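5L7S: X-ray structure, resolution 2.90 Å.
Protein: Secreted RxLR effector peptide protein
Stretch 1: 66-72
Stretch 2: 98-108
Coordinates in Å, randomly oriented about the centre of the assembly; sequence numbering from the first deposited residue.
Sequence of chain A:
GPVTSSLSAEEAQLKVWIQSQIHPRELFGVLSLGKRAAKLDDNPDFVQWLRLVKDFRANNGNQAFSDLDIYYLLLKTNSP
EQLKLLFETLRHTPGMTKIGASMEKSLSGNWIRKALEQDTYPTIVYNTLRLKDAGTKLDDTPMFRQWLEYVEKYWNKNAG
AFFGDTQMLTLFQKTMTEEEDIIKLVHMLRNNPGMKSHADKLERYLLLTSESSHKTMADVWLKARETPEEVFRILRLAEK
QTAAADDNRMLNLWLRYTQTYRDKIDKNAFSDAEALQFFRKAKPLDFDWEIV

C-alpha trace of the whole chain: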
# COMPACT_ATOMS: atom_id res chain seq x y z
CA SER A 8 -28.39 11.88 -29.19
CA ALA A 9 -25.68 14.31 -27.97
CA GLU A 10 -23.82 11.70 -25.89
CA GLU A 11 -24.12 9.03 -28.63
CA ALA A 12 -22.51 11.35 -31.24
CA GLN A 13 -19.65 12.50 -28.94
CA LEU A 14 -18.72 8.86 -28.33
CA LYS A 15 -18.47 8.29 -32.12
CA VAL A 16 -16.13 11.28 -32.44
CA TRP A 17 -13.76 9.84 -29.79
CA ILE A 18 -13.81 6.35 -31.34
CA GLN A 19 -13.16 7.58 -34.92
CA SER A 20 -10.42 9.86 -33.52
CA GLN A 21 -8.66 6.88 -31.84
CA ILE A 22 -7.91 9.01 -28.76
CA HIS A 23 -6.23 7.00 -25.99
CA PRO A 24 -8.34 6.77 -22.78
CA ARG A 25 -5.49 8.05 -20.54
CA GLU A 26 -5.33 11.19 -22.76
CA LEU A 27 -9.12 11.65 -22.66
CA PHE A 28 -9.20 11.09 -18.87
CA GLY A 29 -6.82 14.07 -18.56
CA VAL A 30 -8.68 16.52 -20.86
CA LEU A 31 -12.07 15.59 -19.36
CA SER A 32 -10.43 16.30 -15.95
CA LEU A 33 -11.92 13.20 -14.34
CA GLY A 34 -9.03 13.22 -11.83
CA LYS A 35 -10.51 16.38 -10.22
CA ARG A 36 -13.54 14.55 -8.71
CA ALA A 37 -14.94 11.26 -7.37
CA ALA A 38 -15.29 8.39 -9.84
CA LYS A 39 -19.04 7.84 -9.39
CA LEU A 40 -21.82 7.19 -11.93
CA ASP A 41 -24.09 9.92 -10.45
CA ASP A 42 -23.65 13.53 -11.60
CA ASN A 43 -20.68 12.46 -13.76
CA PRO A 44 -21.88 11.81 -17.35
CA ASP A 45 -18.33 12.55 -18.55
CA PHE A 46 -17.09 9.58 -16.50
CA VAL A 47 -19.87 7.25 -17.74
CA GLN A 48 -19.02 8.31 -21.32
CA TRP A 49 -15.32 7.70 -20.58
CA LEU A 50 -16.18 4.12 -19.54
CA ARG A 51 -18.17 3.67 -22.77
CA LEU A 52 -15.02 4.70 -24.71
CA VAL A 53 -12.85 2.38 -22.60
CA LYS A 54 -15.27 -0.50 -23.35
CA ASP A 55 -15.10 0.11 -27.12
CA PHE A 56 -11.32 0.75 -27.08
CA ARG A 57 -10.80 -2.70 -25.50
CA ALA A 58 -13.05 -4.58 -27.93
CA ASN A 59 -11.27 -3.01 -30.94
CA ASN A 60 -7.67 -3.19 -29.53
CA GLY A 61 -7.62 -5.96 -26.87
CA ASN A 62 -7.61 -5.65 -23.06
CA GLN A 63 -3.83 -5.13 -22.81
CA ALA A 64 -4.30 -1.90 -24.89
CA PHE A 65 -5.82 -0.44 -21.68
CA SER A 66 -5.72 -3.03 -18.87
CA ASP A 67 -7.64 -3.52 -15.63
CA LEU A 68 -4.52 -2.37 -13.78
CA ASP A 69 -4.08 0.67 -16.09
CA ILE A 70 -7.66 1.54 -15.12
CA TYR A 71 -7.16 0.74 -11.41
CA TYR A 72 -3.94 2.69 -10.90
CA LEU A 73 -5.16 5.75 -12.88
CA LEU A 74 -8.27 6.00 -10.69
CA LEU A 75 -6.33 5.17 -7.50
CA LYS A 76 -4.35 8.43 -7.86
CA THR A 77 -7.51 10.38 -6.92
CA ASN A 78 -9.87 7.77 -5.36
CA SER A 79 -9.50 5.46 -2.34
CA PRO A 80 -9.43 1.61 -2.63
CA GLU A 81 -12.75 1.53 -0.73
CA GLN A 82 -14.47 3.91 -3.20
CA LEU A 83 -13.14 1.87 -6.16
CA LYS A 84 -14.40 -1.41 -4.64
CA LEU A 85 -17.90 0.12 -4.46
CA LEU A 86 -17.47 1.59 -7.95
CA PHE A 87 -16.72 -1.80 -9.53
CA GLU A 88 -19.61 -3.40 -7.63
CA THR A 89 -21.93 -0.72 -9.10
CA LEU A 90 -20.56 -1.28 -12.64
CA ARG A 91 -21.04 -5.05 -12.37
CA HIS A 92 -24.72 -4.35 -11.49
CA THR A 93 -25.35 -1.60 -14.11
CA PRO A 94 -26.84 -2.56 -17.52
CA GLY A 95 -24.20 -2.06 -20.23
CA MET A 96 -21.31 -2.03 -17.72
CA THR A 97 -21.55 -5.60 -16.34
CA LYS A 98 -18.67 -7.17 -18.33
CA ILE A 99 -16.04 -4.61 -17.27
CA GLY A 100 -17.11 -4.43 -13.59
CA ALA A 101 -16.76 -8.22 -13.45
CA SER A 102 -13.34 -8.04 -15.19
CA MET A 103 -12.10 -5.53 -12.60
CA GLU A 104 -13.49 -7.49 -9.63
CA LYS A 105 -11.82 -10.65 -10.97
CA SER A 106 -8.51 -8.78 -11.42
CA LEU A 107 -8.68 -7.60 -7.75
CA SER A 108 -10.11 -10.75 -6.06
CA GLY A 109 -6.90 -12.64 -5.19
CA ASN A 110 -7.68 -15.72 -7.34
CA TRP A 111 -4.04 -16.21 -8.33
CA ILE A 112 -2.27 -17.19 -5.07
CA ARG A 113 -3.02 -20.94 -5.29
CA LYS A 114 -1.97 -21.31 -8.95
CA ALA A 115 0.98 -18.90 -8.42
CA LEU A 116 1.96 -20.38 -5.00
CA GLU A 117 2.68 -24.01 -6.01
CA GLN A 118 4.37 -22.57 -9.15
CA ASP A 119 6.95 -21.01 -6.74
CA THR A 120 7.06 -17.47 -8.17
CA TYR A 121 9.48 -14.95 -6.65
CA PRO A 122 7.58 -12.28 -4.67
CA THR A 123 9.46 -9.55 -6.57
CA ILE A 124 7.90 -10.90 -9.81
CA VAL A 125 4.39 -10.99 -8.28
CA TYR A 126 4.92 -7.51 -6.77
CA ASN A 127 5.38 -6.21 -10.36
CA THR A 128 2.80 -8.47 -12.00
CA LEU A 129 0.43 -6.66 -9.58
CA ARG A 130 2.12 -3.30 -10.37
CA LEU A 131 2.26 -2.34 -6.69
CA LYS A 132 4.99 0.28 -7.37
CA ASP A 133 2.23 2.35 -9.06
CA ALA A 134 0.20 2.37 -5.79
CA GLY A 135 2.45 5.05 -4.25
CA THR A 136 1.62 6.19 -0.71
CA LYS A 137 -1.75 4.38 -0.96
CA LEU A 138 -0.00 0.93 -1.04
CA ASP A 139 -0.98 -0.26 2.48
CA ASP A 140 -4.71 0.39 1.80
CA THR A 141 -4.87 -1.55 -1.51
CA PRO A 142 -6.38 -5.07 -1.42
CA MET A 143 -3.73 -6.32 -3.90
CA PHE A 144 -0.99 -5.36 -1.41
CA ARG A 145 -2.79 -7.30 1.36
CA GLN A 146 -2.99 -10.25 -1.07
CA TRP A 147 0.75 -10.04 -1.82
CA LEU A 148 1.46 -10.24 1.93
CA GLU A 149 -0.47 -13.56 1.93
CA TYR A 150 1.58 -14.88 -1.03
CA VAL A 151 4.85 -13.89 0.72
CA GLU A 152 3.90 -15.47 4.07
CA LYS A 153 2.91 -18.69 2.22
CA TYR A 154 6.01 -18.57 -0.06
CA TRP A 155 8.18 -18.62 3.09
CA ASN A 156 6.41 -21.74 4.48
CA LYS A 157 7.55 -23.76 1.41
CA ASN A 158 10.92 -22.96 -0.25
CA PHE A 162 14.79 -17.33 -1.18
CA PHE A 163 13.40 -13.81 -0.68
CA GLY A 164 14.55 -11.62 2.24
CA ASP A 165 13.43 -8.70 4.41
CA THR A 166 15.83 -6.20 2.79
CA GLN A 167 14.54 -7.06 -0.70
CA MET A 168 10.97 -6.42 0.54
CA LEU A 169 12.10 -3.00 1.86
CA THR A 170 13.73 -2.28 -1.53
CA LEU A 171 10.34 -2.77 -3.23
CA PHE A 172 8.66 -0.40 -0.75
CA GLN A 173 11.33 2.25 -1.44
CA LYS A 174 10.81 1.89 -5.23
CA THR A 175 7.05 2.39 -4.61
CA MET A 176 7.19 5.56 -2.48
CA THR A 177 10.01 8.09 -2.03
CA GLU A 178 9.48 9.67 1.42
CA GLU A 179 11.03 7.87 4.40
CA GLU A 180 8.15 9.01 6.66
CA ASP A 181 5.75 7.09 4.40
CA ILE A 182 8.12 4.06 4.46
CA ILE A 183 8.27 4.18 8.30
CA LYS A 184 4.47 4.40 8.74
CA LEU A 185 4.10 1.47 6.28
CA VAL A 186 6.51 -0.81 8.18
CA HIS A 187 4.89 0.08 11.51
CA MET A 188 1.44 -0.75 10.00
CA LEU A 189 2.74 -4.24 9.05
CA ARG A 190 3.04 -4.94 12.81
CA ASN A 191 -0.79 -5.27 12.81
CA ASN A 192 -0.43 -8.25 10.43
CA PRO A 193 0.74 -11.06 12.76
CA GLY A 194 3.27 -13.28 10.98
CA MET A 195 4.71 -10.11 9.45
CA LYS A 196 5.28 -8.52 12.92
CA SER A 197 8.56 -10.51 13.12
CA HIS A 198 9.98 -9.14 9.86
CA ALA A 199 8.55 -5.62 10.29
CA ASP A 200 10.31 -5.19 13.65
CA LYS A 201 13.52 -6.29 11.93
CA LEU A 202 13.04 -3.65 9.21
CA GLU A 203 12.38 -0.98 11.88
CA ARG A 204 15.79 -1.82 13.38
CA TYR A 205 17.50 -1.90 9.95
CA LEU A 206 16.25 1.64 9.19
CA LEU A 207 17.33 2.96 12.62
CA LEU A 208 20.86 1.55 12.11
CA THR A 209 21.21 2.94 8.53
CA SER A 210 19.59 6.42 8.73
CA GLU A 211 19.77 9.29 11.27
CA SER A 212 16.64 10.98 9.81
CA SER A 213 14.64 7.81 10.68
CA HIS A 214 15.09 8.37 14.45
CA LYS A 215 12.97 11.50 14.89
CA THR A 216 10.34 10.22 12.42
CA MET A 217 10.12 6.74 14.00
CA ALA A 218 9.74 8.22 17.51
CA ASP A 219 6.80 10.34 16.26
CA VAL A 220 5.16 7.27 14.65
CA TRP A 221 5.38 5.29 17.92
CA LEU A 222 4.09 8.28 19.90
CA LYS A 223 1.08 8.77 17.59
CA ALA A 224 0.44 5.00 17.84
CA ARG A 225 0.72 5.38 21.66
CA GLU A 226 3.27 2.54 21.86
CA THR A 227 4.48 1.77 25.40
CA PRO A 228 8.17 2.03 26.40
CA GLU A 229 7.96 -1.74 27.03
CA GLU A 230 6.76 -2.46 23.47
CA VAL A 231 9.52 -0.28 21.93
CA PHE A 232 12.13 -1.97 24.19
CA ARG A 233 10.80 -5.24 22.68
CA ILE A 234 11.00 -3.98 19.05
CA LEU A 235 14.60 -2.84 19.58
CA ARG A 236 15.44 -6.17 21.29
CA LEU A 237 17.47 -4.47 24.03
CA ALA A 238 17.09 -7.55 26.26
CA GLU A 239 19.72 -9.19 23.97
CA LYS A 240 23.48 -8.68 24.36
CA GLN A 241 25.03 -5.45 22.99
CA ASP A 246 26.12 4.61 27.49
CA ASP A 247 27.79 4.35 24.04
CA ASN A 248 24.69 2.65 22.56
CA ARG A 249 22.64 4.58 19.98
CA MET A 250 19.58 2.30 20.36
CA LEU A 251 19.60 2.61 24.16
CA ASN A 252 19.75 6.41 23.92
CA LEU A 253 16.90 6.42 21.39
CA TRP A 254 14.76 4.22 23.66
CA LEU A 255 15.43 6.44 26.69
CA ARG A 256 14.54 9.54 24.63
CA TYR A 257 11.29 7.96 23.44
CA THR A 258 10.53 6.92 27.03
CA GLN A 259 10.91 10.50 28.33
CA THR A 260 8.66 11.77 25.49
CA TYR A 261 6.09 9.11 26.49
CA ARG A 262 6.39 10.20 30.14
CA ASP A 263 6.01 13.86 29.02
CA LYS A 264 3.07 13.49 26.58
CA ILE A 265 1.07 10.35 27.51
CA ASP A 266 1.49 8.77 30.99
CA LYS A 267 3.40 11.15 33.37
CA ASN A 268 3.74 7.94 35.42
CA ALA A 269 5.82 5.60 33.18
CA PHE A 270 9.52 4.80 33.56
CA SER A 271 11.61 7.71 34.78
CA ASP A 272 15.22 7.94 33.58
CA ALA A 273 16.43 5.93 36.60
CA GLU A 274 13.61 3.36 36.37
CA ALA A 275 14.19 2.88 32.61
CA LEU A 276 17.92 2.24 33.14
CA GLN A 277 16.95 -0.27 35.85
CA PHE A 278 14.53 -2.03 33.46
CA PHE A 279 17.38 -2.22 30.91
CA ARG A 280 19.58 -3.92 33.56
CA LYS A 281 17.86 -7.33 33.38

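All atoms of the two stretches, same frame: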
# COMPACT_ATOMS: atom_id res chain seq x y z
N SER A 66 -5.44 -1.93 -19.80
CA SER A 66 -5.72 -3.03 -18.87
C SER A 66 -6.59 -2.66 -17.68
O SER A 66 -6.89 -1.50 -17.44
CB SER A 66 -4.41 -3.64 -18.36
OG SER A 66 -3.79 -2.79 -17.40
N ASP A 67 -6.99 -3.69 -16.93
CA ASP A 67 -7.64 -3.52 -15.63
C ASP A 67 -6.75 -2.72 -14.69
O ASP A 67 -7.23 -1.79 -14.03
CB ASP A 67 -7.96 -4.88 -14.99
CG ASP A 67 -9.15 -5.58 -15.64
OD1 ASP A 67 -9.67 -5.10 -16.66
OD2 ASP A 67 -9.57 -6.63 -15.12
N LEU A 68 -5.47 -3.06 -14.65
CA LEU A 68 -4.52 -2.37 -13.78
C LEU A 68 -4.26 -0.93 -14.22
O LEU A 68 -4.21 -0.03 -13.36
CB LEU A 68 -3.20 -3.15 -13.67
CG LEU A 68 -3.29 -4.55 -13.06
CD1 LEU A 68 -1.89 -5.12 -12.88
CD2 LEU A 68 -4.05 -4.56 -11.73
N ASP A 69 -4.12 -0.70 -15.53
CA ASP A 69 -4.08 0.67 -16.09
C ASP A 69 -5.25 1.48 -15.55
O ASP A 69 -5.07 2.60 -15.06
CB ASP A 69 -4.16 0.66 -17.63
CG ASP A 69 -2.88 0.16 -18.30
OD1 ASP A 69 -1.79 0.19 -17.69
OD2 ASP A 69 -2.99 -0.27 -19.47
N ILE A 70 -6.45 0.90 -15.63
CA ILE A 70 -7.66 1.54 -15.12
C ILE A 70 -7.58 1.73 -13.60
O ILE A 70 -7.87 2.81 -13.11
CB ILE A 70 -8.94 0.75 -15.48
CG1 ILE A 70 -9.18 0.78 -17.00
CG2 ILE A 70 -10.17 1.32 -14.77
CD1 ILE A 70 -10.08 -0.32 -17.51
N TYR A 71 -7.18 0.68 -12.88
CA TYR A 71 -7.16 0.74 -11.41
C TYR A 71 -6.19 1.80 -10.90
O TYR A 71 -6.55 2.62 -10.05
CB TYR A 71 -6.80 -0.62 -10.80
CG TYR A 71 -6.97 -0.69 -9.29
CD1 TYR A 71 -8.24 -0.63 -8.72
CD2 TYR A 71 -5.87 -0.82 -8.44
CE1 TYR A 71 -8.41 -0.69 -7.34
CE2 TYR A 71 -6.03 -0.88 -7.06
CZ TYR A 71 -7.30 -0.82 -6.51
OH TYR A 71 -7.46 -0.88 -5.14
N TYR A 72 -4.97 1.80 -11.42
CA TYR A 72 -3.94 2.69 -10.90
C TYR A 72 -4.12 4.15 -11.34
O TYR A 72 -3.70 5.05 -10.61
CB TYR A 72 -2.54 2.14 -11.20
CG TYR A 72 -2.20 0.93 -10.34
CD1 TYR A 72 -2.10 1.06 -8.95
CD2 TYR A 72 -2.00 -0.34 -10.89
CE1 TYR A 72 -1.80 -0.03 -8.15
CE2 TYR A 72 -1.70 -1.44 -10.09
CZ TYR A 72 -1.60 -1.27 -8.72
OH TYR A 72 -1.30 -2.34 -7.90
N LYS A 98 -19.87 -6.44 -17.90
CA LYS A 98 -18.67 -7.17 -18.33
C LYS A 98 -17.39 -6.59 -17.71
O LYS A 98 -16.57 -7.34 -17.18
CB LYS A 98 -18.53 -7.18 -19.86
CG LYS A 98 -19.54 -8.06 -20.61
CD LYS A 98 -20.61 -7.24 -21.35
CE LYS A 98 -21.49 -8.11 -22.24
NZ LYS A 98 -22.43 -7.30 -23.07
N ILE A 99 -17.25 -5.27 -17.77
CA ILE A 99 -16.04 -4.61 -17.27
C ILE A 99 -15.95 -4.62 -15.73
O ILE A 99 -14.90 -4.96 -15.19
CB ILE A 99 -15.84 -3.18 -17.86
CG1 ILE A 99 -14.42 -2.68 -17.59
CG2 ILE A 99 -16.86 -2.17 -17.33
CD1 ILE A 99 -14.01 -1.52 -18.46
N GLY A 100 -17.05 -4.31 -15.05
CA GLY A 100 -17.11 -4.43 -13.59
C GLY A 100 -16.62 -5.79 -13.13
O GLY A 100 -15.76 -5.89 -12.25
N ALA A 101 -17.15 -6.84 -13.75
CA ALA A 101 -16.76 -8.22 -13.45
C ALA A 101 -15.28 -8.51 -13.77
O ALA A 101 -14.64 -9.27 -13.05
CB ALA A 101 -17.66 -9.20 -14.20
N SER A 102 -14.77 -7.93 -14.85
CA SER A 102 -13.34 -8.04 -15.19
C SER A 102 -12.46 -7.43 -14.11
O SER A 102 -11.47 -8.04 -13.70
CB SER A 102 -13.04 -7.38 -16.54
OG SER A 102 -11.66 -7.48 -16.86
N MET A 103 -12.82 -6.23 -13.67
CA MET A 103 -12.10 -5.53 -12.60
C MET A 103 -12.13 -6.34 -11.31
O MET A 103 -11.07 -6.65 -10.75
CB MET A 103 -12.73 -4.15 -12.34
CG MET A 103 -12.56 -3.12 -13.44
SD MET A 103 -10.86 -2.73 -13.93
CE MET A 103 -10.04 -2.51 -12.35
N GLU A 104 -13.33 -6.71 -10.86
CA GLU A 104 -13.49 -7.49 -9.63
C GLU A 104 -12.69 -8.78 -9.64
O GLU A 104 -12.11 -9.15 -8.62
CB GLU A 104 -14.97 -7.78 -9.36
CG GLU A 104 -15.78 -6.53 -9.05
CD GLU A 104 -16.92 -6.75 -8.08
OE1 GLU A 104 -17.55 -7.83 -8.13
OE2 GLU A 104 -17.19 -5.83 -7.28
N LYS A 105 -12.65 -9.45 -10.79
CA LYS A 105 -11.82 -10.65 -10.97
C LYS A 105 -10.33 -10.31 -10.85
O LYS A 105 -9.60 -11.00 -10.14
CB LYS A 105 -12.08 -11.31 -12.33
CG LYS A 105 -11.42 -12.67 -12.48
CD LYS A 105 -11.63 -13.25 -13.87
CE LYS A 105 -10.74 -14.46 -14.11
NZ LYS A 105 -10.78 -14.90 -15.53
N SER A 106 -9.90 -9.24 -11.52
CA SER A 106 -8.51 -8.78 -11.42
C SER A 106 -8.06 -8.35 -10.02
O SER A 106 -6.86 -8.33 -9.77
CB SER A 106 -8.24 -7.64 -12.42
OG SER A 106 -7.97 -8.16 -13.71
N LEU A 107 -9.00 -8.01 -9.13
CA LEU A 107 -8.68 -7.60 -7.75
C LEU A 107 -9.14 -8.57 -6.65
O LEU A 107 -9.11 -8.22 -5.47
CB LEU A 107 -9.32 -6.23 -7.47
CG LEU A 107 -9.07 -5.11 -8.49
CD1 LEU A 107 -9.73 -3.83 -8.01
CD2 LEU A 107 -7.59 -4.88 -8.72
N SER A 108 -9.54 -9.79 -7.02
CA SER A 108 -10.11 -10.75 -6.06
C SER A 108 -9.08 -11.53 -5.24
O SER A 108 -9.34 -11.87 -4.09
CB SER A 108 -11.03 -11.74 -6.78
OG SER A 108 -10.45 -12.17 -7.99

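Two helices, 67-72 and 98-106, cross almost at right angles, at 86°, with their axes 10.2 Å apart at closest approach. The backbones come nearest at Asp67 and Met103, whose CA atoms lie 5.8 Å apart.

Asp67 is the polar centre of the contact. It is buried in the first turn of its helix, and its CA-to-CB bond points toward the other stretch. With chi1 in m (-75°), the carboxylate reaches the second helix. Asp67 OD2 accepts two hydrogen bonds, from Ser102 OG at 2.8 Å and from Ser106 OG at 2.6 Å. The two serines are four residues apart, so one helical turn brings both hydroxyls to the same oxygen. Their rotamers differ: Ser102 is t (179°) and Ser106 is m (-82°). The other oxygen, OD1, is bonded elsewhere in the structure. A short acidic side chain suits this place, since both of its oxygens find donors although it is buried. Asp67 OD2 also lies 2.8 Å from Ser102 O, but both are acceptors and no bond forms.

Met103 fills the space beside this polar site. Its CA-to-CB bond points sideways, but three m torsions fold the chain so that its end comes nearer. Met103 CE then lies 3.4 Å from Asp67 O and 4.1 Å from Tyr71 CB, while Met103 SD is 4.2 Å from Ile70 CG2. Ile70 extends the apolar contact through CD1, 4.2 Å from Ile99 CD1.

Tyr71, with chi1 in t (-171°), presents a ring face to Leu107. Leu107 CD2 sits 4.2 Å from the centroid of the Tyr71 ring, 8° off the normal, a CH-pi contact. Leu107 CD1 approaches Tyr71 CE1 at 3.5 Å. The leucine is m,t and lies just past its helix.

Ser66 caps the first helix: Asp69 N donates to Ser66 OG at 2.8 Å.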